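PDB 5EHK: lantibiotic dehydratase from Microbispora corallina, which probably dehydrates serine and threonine residues of the precursor peptide of the lantibiotic NAI-107, using glutamate delivered by glutamyl-tRNA. Local coordinates for residues E385-A389 against Y682-L686. Numbering follows the deposited sequence.
Sequences EIERA and YGRTL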
ATOM      1  N   GLU A 385      -6.622   8.181  40.698  1.00 26.01           N
ATOM      2  CA  GLU A 385      -6.700   9.027  39.507  1.00 26.80           C
ATOM      3  C   GLU A 385      -5.958   8.308  38.395  1.00 25.68           C
ATOM      4  O   GLU A 385      -6.519   8.025  37.337  1.00 26.59           O
ATOM      5  CB  GLU A 385      -6.095  10.414  39.768  1.00 21.00           C
ATOM      6  CG  GLU A 385      -6.329  11.465  38.663  1.00 23.70           C
ATOM      7  CD  GLU A 385      -7.811  11.726  38.310  1.00 29.88           C
ATOM      8  OE1 GLU A 385      -8.612  12.101  39.195  1.00 33.06           O
ATOM      9  OE2 GLU A 385      -8.168  11.582  37.119  1.00 37.13           O
ATOM     10  N   ILE A 386      -4.712   7.961  38.680  1.00 19.48           N
ATOM     11  CA  ILE A 386      -3.883   7.266  37.735  1.00 17.22           C
ATOM     12  C   ILE A 386      -4.512   5.965  37.273  1.00 20.21           C
ATOM     13  O   ILE A 386      -4.515   5.677  36.088  1.00 25.09           O
ATOM     14  CB  ILE A 386      -2.511   7.006  38.336  1.00 20.55           C
ATOM     15  CG1 ILE A 386      -1.864   8.350  38.696  1.00 16.11           C
ATOM     16  CG2 ILE A 386      -1.643   6.189  37.374  1.00 13.91           C
ATOM     17  CD1 ILE A 386      -0.542   8.213  39.344  1.00 16.60           C
ATOM     18  N   GLU A 387      -5.105   5.202  38.173  1.00 20.87           N
ATOM     19  CA  GLU A 387      -5.768   3.980  37.736  1.00 21.04           C
ATOM     20  C   GLU A 387      -6.934   4.243  36.793  1.00 24.55           C
ATOM     21  O   GLU A 387      -7.184   3.444  35.886  1.00 30.73           O
ATOM     22  CB  GLU A 387      -6.251   3.166  38.923  1.00 19.84           C
ATOM     23  CG  GLU A 387      -5.113   2.681  39.779  1.00 25.33           C
ATOM     24  CD  GLU A 387      -5.582   1.949  41.011  1.00 27.97           C
ATOM     25  OE1 GLU A 387      -6.807   1.897  41.236  1.00 27.35           O
ATOM     26  OE2 GLU A 387      -4.723   1.457  41.769  1.00 28.84           O
ATOM     27  N   ARG A 388      -7.650   5.347  36.996  1.00 25.01           N
ATOM     28  CA  ARG A 388      -8.814   5.653  36.168  1.00 28.71           C
ATOM     29  C   ARG A 388      -8.340   6.177  34.799  1.00 26.66           C
ATOM     30  O   ARG A 388      -8.998   5.996  33.776  1.00 24.07           O
ATOM     31  CB  ARG A 388      -9.714   6.691  36.860  1.00 27.36           C
ATOM     32  CG  ARG A 388     -10.665   6.110  37.930  1.00 43.43           C
ATOM     33  CD  ARG A 388     -11.809   7.080  38.321  1.00 49.07           C
ATOM     34  NE  ARG A 388     -12.987   6.925  37.465  1.00 61.92           N
ATOM     35  CZ  ARG A 388     -14.240   7.216  37.824  1.00 61.69           C
ATOM     36  NH1 ARG A 388     -14.502   7.702  39.032  1.00 56.12           N
ATOM     37  NH2 ARG A 388     -15.235   7.023  36.964  1.00 56.64           N
ATOM     38  N   ALA A 389      -7.169   6.795  34.795  1.00 21.63           N
ATOM     39  CA  ALA A 389      -6.597   7.350  33.585  1.00 21.09           C
ATOM     40  C   ALA A 389      -6.138   6.229  32.660  1.00 23.83           C
ATOM     41  O   ALA A 389      -6.531   6.176  31.489  1.00 19.49           O
ATOM     42  CB  ALA A 389      -5.455   8.267  33.933  1.00 15.64           C
ATOM     43  N   TYR A 682      -9.169  14.551  31.694  1.00 25.23           N
ATOM     44  CA  TYR A 682     -10.137  13.569  32.147  1.00 25.79           C
ATOM     45  C   TYR A 682     -10.063  13.494  33.666  1.00 26.69           C
ATOM     46  O   TYR A 682      -9.051  13.057  34.216  1.00 29.60           O
ATOM     47  CB  TYR A 682      -9.794  12.222  31.521  1.00 25.06           C
ATOM     48  CG  TYR A 682     -10.710  11.085  31.870  1.00 19.47           C
ATOM     49  CD1 TYR A 682     -12.027  11.072  31.437  1.00 20.60           C
ATOM     50  CD2 TYR A 682     -10.242   9.995  32.579  1.00 17.35           C
ATOM     51  CE1 TYR A 682     -12.860  10.016  31.736  1.00 17.72           C
ATOM     52  CE2 TYR A 682     -11.069   8.935  32.885  1.00 16.52           C
ATOM     53  CZ  TYR A 682     -12.367   8.949  32.459  1.00 15.64           C
ATOM     54  OH  TYR A 682     -13.172   7.884  32.759  1.00 26.81           O
ATOM     55  N   GLY A 683     -11.119  13.941  34.344  1.00 29.25           N
ATOM     56  CA  GLY A 683     -11.047  14.201  35.771  1.00 25.79           C
ATOM     57  C   GLY A 683      -9.906  15.141  36.111  1.00 29.24           C
ATOM     58  O   GLY A 683      -9.907  16.306  35.706  1.00 30.17           O
ATOM     59  N   ARG A 684      -8.919  14.617  36.834  1.00 27.47           N
ATOM     60  CA  ARG A 684      -7.763  15.380  37.309  1.00 27.76           C
ATOM     61  C   ARG A 684      -6.541  15.118  36.426  1.00 32.99           C
ATOM     62  O   ARG A 684      -5.447  15.650  36.684  1.00 28.35           O
ATOM     63  CB  ARG A 684      -7.467  15.031  38.769  1.00 32.14           C
ATOM     64  CG  ARG A 684      -8.651  15.403  39.661  1.00 48.51           C
ATOM     65  CD  ARG A 684      -8.447  15.261  41.163  1.00 46.66           C
ATOM     66  NE  ARG A 684      -9.763  15.316  41.794  1.00 53.71           N
ATOM     67  CZ  ARG A 684     -10.270  14.361  42.567  1.00 56.68           C
ATOM     68  NH1 ARG A 684      -9.557  13.273  42.818  1.00 54.73           N
ATOM     69  NH2 ARG A 684     -11.488  14.497  43.086  1.00 51.94           N
ATOM     70  N   THR A 685      -6.727  14.253  35.417  1.00 33.58           N
ATOM     71  CA  THR A 685      -5.638  13.828  34.529  1.00 29.55           C
ATOM     72  C   THR A 685      -5.570  14.497  33.147  1.00 25.90           C
ATOM     73  O   THR A 685      -6.532  14.506  32.383  1.00 25.30           O
ATOM     74  CB  THR A 685      -5.690  12.305  34.270  1.00 27.37           C
ATOM     75  OG1 THR A 685      -5.701  11.586  35.506  1.00 24.33           O
ATOM     76  CG2 THR A 685      -4.491  11.873  33.476  1.00 25.48           C
ATOM     77  N   LEU A 686      -4.391  15.025  32.837  1.00 26.46           N
ATOM     78  CA  LEU A 686      -4.045  15.483  31.492  1.00 27.63           C
ATOM     79  C   LEU A 686      -3.475  14.327  30.643  1.00 23.86           C
ATOM     80  O   LEU A 686      -2.289  13.991  30.731  1.00 20.83           O
ATOM     81  CB  LEU A 686      -3.021  16.618  31.575  1.00 26.80           C
ATOM     82  CG  LEU A 686      -3.459  17.981  31.039  1.00 29.53           C
ATOM     83  CD1 LEU A 686      -4.621  18.509  31.855  1.00 35.88           C
ATOM     84  CD2 LEU A 686      -2.270  18.954  31.056  1.00 29.78           C
TER
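A single carboxylate ties the helix of residues 385-389 to the tip of a beta hairpin. Residues 682-685 form a type II' turn, closed by paired backbone hydrogen bonds from Tyr682 N to Thr685 O (2.7 Å) and from Thr685 N to Tyr682 O (2.9 Å). Gly683, with phi 54° and psi -114°, occupies the second position of the turn, where a positive phi is readily adopted by a residue without a side chain; a CB would also crowd Glu385 OE2. The turn therefore satisfies the amide of Thr685 but leaves that of Arg684 pointing toward the helix, where Glu385 meets it. Glu385 OE2 accepts two hydrogen bonds, from Arg684 N (3.1 Å, 153° at the hydrogen) and from Thr685 OG1 (2.9 Å). Tyr682 O, also an acceptor, lies 3.4 Å from Glu385 OE2 with no hydrogen bond. The other oxygen, Glu385 OE1, forms a long salt bridge to Arg684 NH1 (3.9 Å); because it lies well out of the guanidinium plane, the attraction is of charge alone. One helical turn on, Ala389 CB packs against Thr685 OG1 at 3.7 Å, while the edge of the Tyr682 ring approaches the backbone at Arg388 O, 3.7 Å from CE2. Ala389 N is satisfied within the helix by Glu385 O (2.9 Å). Helix 380-395 packs beside the turn that joins strands 676-682 and 685-693 of the large mixed sheet, with Tyr682 also touching Ala392. Strand 521-524 pairs with the latter strand through Val522 and Leu524, and its Val522 also touches the Glu385 side chain, while strand 476-479 runs parallel beside 676-682.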